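Local atomic coordinates of GNA33 (Neisseria gonorrhoeae FA 1090, PDB entry 2G5D), a protein that probably cleaves the beta-1,4-glycosidic bond between N-acetylmuramic acid and N-acetylglucosamine in peptidoglycan as an exolytic transglycosylase, leaving a 1,6-anhydro-MurNAc end. Residues Pro51-Gln56 and Ala365-Leu369; Ser61-Phe65 and Phe98-Phe103. All blocks are in the same frame, centred on the assembly; numbering follows the deposited sequence.

Contact 1. Residues Pro51-Gln56 and Ala365-Leu369; sequences PHWAAQ and ALNRL
The carboxamide of Gln56 grips the backbone of strand 365-369 through both of its polar atoms: NE2 donates to Asn367 O at 2.8 Å, while OE1 accepts from Leu369 N at 3.1 Å. The amide thus bridges a carbonyl and an NH two residues apart, as a residue of a parallel neighbouring strand would. A bent side chain (chi1 and chi2 both m) brings it there, and Gln56 NE2 also donates to His52 O at 3.1 Å, tying the strand to the type I turn Trp53-Gln56. His52, with positive phi and psi (62/19), leads into that turn, which a weak Gln56 N to Trp53 O bond closes; a second weak bond runs from Ala55 N to His52 O. The CA atoms of His52 and Asn367 are 6.4 Å apart, those of Gln56 and Arg368 6.8 Å. Asn367 (chi1 m) directs CB toward the loop and sets its ND2 over one face of the His52 ring, 3.0 Å from His52 ND1; Asn367 CB lies 3.4 Å from Pro51 O. Farther out, His52 CE1 approaches Ala365 CB at 4.4 Å, and Trp53 CZ3 reaches Leu369 CD2 at 4.4 Å, although Trp53 CB points away from the strand. Arg368 also directs CB away, and its NH1 forms a salt bridge with Glu337 and a hydrogen bond with Tyr387 OH. The extended segment pairs by backbone hydrogen bonds with strand 352-358. One glutamine carboxamide thus docks the loop before helix 58-72 on barrel strand 365-375 of the 3D domain, a member of the double-psi beta-barrel clan.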
loop_
_atom_site.group_PDB
_atom_site.type_symbol
_atom_site.label_atom_id
_atom_site.label_comp_id
_atom_site.label_asym_id
_atom_site.label_seq_id
_atom_site.Cartn_x
_atom_site.Cartn_y
_atom_site.Cartn_z
ATOM N N PRO A 51 12.317 3.835 -22.394
ATOM C CA PRO A 51 11.452 4.273 -23.481
ATOM C C PRO A 51 10.634 5.505 -23.065
ATOM O O PRO A 51 10.123 5.543 -21.958
ATOM C CB PRO A 51 10.566 3.053 -23.752
ATOM C CG PRO A 51 10.576 2.249 -22.476
ATOM C CD PRO A 51 11.904 2.542 -21.805
ATOM N N HIS A 52 10.566 6.510 -23.938
ATOM C CA HIS A 52 9.856 7.766 -23.654
ATOM C C HIS A 52 10.413 8.575 -22.482
ATOM O O HIS A 52 9.741 9.468 -21.969
ATOM C CB HIS A 52 8.359 7.530 -23.462
ATOM C CG HIS A 52 7.681 6.977 -24.669
ATOM N ND1 HIS A 52 6.359 6.589 -24.662
ATOM C CD2 HIS A 52 8.144 6.731 -25.921
ATOM C CE1 HIS A 52 6.033 6.136 -25.861
ATOM N NE2 HIS A 52 7.104 6.196 -26.637
ATOM N N TRP A 53 11.651 8.286 -22.106
ATOM C CA TRP A 53 12.399 9.087 -21.153
ATOM C C TRP A 53 12.292 10.588 -21.447
ATOM O O TRP A 53 11.966 11.371 -20.561
ATOM C CB TRP A 53 13.876 8.704 -21.180
ATOM C CG TRP A 53 14.664 9.573 -20.268
ATOM C CD1 TRP A 53 15.417 10.671 -20.602
ATOM C CD2 TRP A 53 14.738 9.448 -18.842
ATOM N NE1 TRP A 53 15.968 11.226 -19.450
ATOM C CE2 TRP A 53 15.565 10.490 -18.368
ATOM C CE3 TRP A 53 14.207 8.530 -17.920
ATOM C CZ2 TRP A 53 15.857 10.649 -17.004
ATOM C CZ3 TRP A 53 14.487 8.692 -16.566
ATOM C CH2 TRP A 53 15.312 9.737 -16.126
ATOM N N ALA A 54 12.598 10.972 -22.681
ATOM C CA ALA A 54 12.574 12.381 -23.132
ATOM C C ALA A 54 11.263 13.099 -22.844
ATOM O O ALA A 54 11.279 14.271 -22.415
ATOM C CB ALA A 54 12.880 12.452 -24.641
ATOM N N ALA A 55 10.145 12.393 -23.076
ATOM C CA ALA A 55 8.787 12.942 -22.981
ATOM C C ALA A 55 8.089 12.843 -21.596
ATOM O O ALA A 55 6.910 13.190 -21.454
ATOM C CB ALA A 55 7.903 12.345 -24.088
ATOM N N GLN A 56 8.819 12.406 -20.579
ATOM C CA GLN A 56 8.277 12.358 -19.217
ATOM C C GLN A 56 7.827 13.706 -18.647
ATOM O O GLN A 56 8.444 14.732 -18.879
ATOM C CB GLN A 56 9.276 11.754 -18.239
ATOM C CG GLN A 56 9.543 10.257 -18.416
ATOM C CD GLN A 56 8.265 9.462 -18.394
ATOM O OE1 GLN A 56 7.600 9.378 -17.357
ATOM N NE2 GLN A 56 7.887 8.902 -19.546
ATOM N N ALA A 365 1.132 2.284 -24.691
ATOM C CA ALA A 365 2.358 2.328 -23.896
ATOM C C ALA A 365 2.224 3.267 -22.693
ATOM O O ALA A 365 1.841 4.441 -22.843
ATOM C CB ALA A 365 3.563 2.721 -24.776
ATOM N N LEU A 366 2.534 2.727 -21.513
ATOM C CA LEU A 366 2.463 3.467 -20.269
ATOM C C LEU A 366 3.879 3.465 -19.687
ATOM O O LEU A 366 4.262 2.497 -19.069
ATOM C CB LEU A 366 1.508 2.770 -19.291
ATOM C CG LEU A 366 0.735 3.540 -18.216
ATOM C CD1 LEU A 366 0.958 2.891 -16.856
ATOM C CD2 LEU A 366 1.025 5.045 -18.171
ATOM N N ASN A 367 4.638 4.534 -19.943
ATOM C CA ASN A 367 6.053 4.667 -19.502
ATOM C C ASN A 367 6.193 5.856 -18.559
ATOM O O ASN A 367 5.901 7.007 -18.924
ATOM C CB ASN A 367 7.031 4.832 -20.695
ATOM C CG ASN A 367 6.895 3.734 -21.759
ATOM O OD1 ASN A 367 6.797 2.558 -21.458
ATOM N ND2 ASN A 367 6.911 4.138 -23.013
ATOM N N ARG A 368 6.623 5.589 -17.328
ATOM C CA ARG A 368 6.504 6.552 -16.262
ATOM C C ARG A 368 7.670 6.462 -15.302
ATOM O O ARG A 368 8.015 5.375 -14.869
ATOM C CB ARG A 368 5.204 6.278 -15.470
ATOM C CG ARG A 368 3.900 6.620 -16.209
ATOM C CD ARG A 368 3.406 8.001 -15.793
ATOM N NE ARG A 368 2.435 8.520 -16.748
ATOM C CZ ARG A 368 1.110 8.399 -16.652
ATOM N NH1 ARG A 368 0.533 7.759 -15.623
ATOM N NH2 ARG A 368 0.345 8.922 -17.619
ATOM N N LEU A 369 8.271 7.597 -14.964
ATOM C CA LEU A 369 9.167 7.633 -13.805
ATOM C C LEU A 369 8.352 7.844 -12.545
ATOM O O LEU A 369 7.970 8.981 -12.221
ATOM C CB LEU A 369 10.246 8.719 -13.922
ATOM C CG LEU A 369 11.275 8.689 -12.781
ATOM C CD1 LEU A 369 12.011 7.356 -12.785
ATOM C CD2 LEU A 369 12.246 9.847 -12.961
#

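Contact 2. Residues Ser61-Phe65 and Phe98-Phe103; sequences SLQSF and FFERYF
Helical segments 61-65 and 98-102 cross with 63° between their N-to-C directions, their axes 12.6 Å apart at closest approach, room enough for large side chains to fill the gap. The nearest CA pair, Leu62 and Phe99, is 8.6 Å apart. Each segment keeps helical backbone bonding, with Phe65 N to Ser61 O at 2.9 Å and Tyr102 N to Phe98 O at 3.2 Å; Phe103 has already turned extended (-123/154). Among the aromatic contacts, Phe103 (chi1 m) presents its edge to the face of Phe65 (chi1 t) in a T-shaped pair, centroids 5.5 Å apart, planes at 87°, with the CZ atoms of Phe65 and Phe103 3.8 Å apart. Phe65 CE2 also lies 4.1 Å from CZ of Phe98 (chi1 t), at the edge of the Phe98 ring. Aliphatic carbons packed on aromatic rings complete the interface: Leu62 CD1 meets Phe98 CE2 at 3.8 Å, and Phe99 (chi1 m), its CB pointing sideways, brings CE1 within 3.8 Å of Ser61 CB and CZ within 4.3 Å of Phe65 CB. Ala85 of helix 79-86 touches both Phe65 and Phe98. With every touching residue buried, the two segments are held together by apolar and aromatic packing.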
loop_
_atom_site.group_PDB
_atom_site.type_symbol
_atom_site.label_atom_id
_atom_site.label_comp_id
_atom_site.label_asym_id
_atom_site.label_seq_id
_atom_site.Cartn_x
_atom_site.Cartn_y
_atom_site.Cartn_z
ATOM N N SER A 61 7.259 13.739 -11.458
ATOM C CA SER A 61 8.161 12.793 -10.782
ATOM C C SER A 61 8.926 13.498 -9.683
ATOM O O SER A 61 9.153 12.919 -8.615
ATOM C CB SER A 61 9.189 12.159 -11.757
ATOM O OG SER A 61 8.543 11.617 -12.890
ATOM N N LEU A 62 9.323 14.749 -9.938
ATOM C CA LEU A 62 10.026 15.548 -8.899
ATOM C C LEU A 62 9.139 15.841 -7.694
ATOM O O LEU A 62 9.595 15.691 -6.564
ATOM C CB LEU A 62 10.690 16.819 -9.455
ATOM C CG LEU A 62 11.485 17.705 -8.460
ATOM C CD1 LEU A 62 12.660 16.954 -7.833
ATOM C CD2 LEU A 62 11.974 18.966 -9.116
ATOM N N GLN A 63 7.885 16.253 -7.921
ATOM C CA GLN A 63 6.908 16.362 -6.824
ATOM C C GLN A 63 6.860 15.073 -5.995
ATOM O O GLN A 63 6.941 15.101 -4.764
ATOM C CB GLN A 63 5.508 16.662 -7.364
ATOM C CG GLN A 63 5.314 18.106 -7.805
ATOM C CD GLN A 63 3.987 18.306 -8.471
ATOM O OE1 GLN A 63 3.733 17.759 -9.551
ATOM N NE2 GLN A 63 3.137 19.073 -7.855
ATOM N N SER A 64 6.735 13.939 -6.672
ATOM C CA SER A 64 6.606 12.656 -5.997
ATOM C C SER A 64 7.879 12.346 -5.184
ATOM O O SER A 64 7.794 11.961 -4.007
ATOM C CB SER A 64 6.297 11.583 -7.041
ATOM O OG SER A 64 5.981 10.339 -6.462
ATOM N N PHE A 65 9.058 12.550 -5.779
ATOM C CA PHE A 65 10.346 12.338 -5.053
ATOM C C PHE A 65 10.494 13.207 -3.796
ATOM O O PHE A 65 10.953 12.729 -2.755
ATOM C CB PHE A 65 11.575 12.510 -5.978
ATOM C CG PHE A 65 12.888 12.105 -5.324
ATOM C CD1 PHE A 65 13.134 10.783 -4.960
ATOM C CD2 PHE A 65 13.867 13.060 -5.060
ATOM C CE1 PHE A 65 14.341 10.417 -4.338
ATOM C CE2 PHE A 65 15.091 12.711 -4.444
ATOM C CZ PHE A 65 15.332 11.389 -4.090
ATOM N N PHE A 98 18.045 17.116 -13.277
ATOM C CA PHE A 98 18.216 16.568 -11.925
ATOM C C PHE A 98 18.298 15.018 -11.889
ATOM O O PHE A 98 19.183 14.461 -11.237
ATOM C CB PHE A 98 17.074 17.062 -11.032
ATOM C CG PHE A 98 17.007 16.400 -9.676
ATOM C CD1 PHE A 98 17.987 16.651 -8.709
ATOM C CD2 PHE A 98 15.947 15.547 -9.355
ATOM C CE1 PHE A 98 17.925 16.038 -7.467
ATOM C CE2 PHE A 98 15.870 14.939 -8.106
ATOM C CZ PHE A 98 16.852 15.183 -7.167
ATOM N N PHE A 99 17.371 14.343 -12.573
ATOM C CA PHE A 99 17.346 12.880 -12.569
ATOM C C PHE A 99 18.505 12.325 -13.412
ATOM O O PHE A 99 19.025 11.266 -13.117
ATOM C CB PHE A 99 15.967 12.296 -13.004
ATOM C CG PHE A 99 14.849 12.536 -12.008
ATOM C CD1 PHE A 99 13.768 13.374 -12.321
ATOM C CD2 PHE A 99 14.889 11.948 -10.725
ATOM C CE1 PHE A 99 12.721 13.613 -11.374
ATOM C CE2 PHE A 99 13.857 12.189 -9.780
ATOM C CZ PHE A 99 12.774 13.008 -10.111
ATOM N N GLU A 100 18.886 13.034 -14.468
ATOM C CA GLU A 100 20.035 12.654 -15.313
ATOM C C GLU A 100 21.405 12.848 -14.679
ATOM O O GLU A 100 22.316 12.013 -14.860
ATOM C CB GLU A 100 19.988 13.404 -16.637
ATOM C CG GLU A 100 18.872 12.892 -17.528
ATOM C CD GLU A 100 18.768 13.657 -18.821
ATOM O OE1 GLU A 100 18.074 13.164 -19.723
ATOM O OE2 GLU A 100 19.361 14.746 -18.928
ATOM N N ARG A 101 21.523 13.940 -13.928
ATOM C CA ARG A 101 22.773 14.404 -13.380
ATOM C C ARG A 101 23.131 13.743 -12.061
ATOM O O ARG A 101 24.301 13.596 -11.766
ATOM C CB ARG A 101 22.755 15.930 -13.222
ATOM C CG ARG A 101 23.138 16.640 -14.526
ATOM C CD ARG A 101 22.721 18.077 -14.575
ATOM N NE ARG A 101 22.909 18.616 -15.926
ATOM C CZ ARG A 101 23.188 19.884 -16.205
ATOM N NH1 ARG A 101 23.314 20.782 -15.222
ATOM N NH2 ARG A 101 23.342 20.261 -17.479
ATOM N N TYR A 102 22.123 13.317 -11.304
ATOM C CA TYR A 102 22.325 12.842 -9.927
ATOM C C TYR A 102 22.078 11.341 -9.702
ATOM O O TYR A 102 22.502 10.776 -8.685
ATOM C CB TYR A 102 21.496 13.701 -8.953
ATOM C CG TYR A 102 22.059 15.101 -8.702
ATOM C CD1 TYR A 102 21.713 16.175 -9.510
ATOM C CD2 TYR A 102 22.951 15.329 -7.637
ATOM C CE1 TYR A 102 22.240 17.462 -9.265
ATOM C CE2 TYR A 102 23.481 16.594 -7.387
ATOM C CZ TYR A 102 23.121 17.663 -8.203
ATOM O OH TYR A 102 23.647 18.920 -7.945
ATOM N N PHE A 103 21.407 10.703 -10.655
ATOM C CA PHE A 103 21.037 9.291 -10.550
ATOM C C PHE A 103 21.579 8.487 -11.721
ATOM O O PHE A 103 21.830 9.024 -12.819
ATOM C CB PHE A 103 19.500 9.081 -10.447
ATOM C CG PHE A 103 18.840 9.791 -9.277
ATOM C CD1 PHE A 103 18.662 11.176 -9.294
ATOM C CD2 PHE A 103 18.381 9.065 -8.168
ATOM C CE1 PHE A 103 18.079 11.838 -8.225
ATOM C CE2 PHE A 103 17.768 9.713 -7.097
ATOM C CZ PHE A 103 17.601 11.113 -7.128
#

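The centres of the two contacts lie about 14 Å apart, on the same side of the chain's centre. Along the chain the order is 51-56, 61-65, 98-103 and 365-369, so both segments of contact 2 fall between those of contact 1. The contacts touch directly: Ser61 OG probably hydrogen-bonds to Leu369 O at 2.8 Å, and Trp53 NE1 to Glu100 OE1 at 2.9 Å, while Phe99 CG packs on Leu369 CD2 at 3.9 Å. Helices 58-72 and 92-102 and the loop preceding the first thus all touch strand 365-375, joining an N-terminal part of the chain to the C-terminal 3D region.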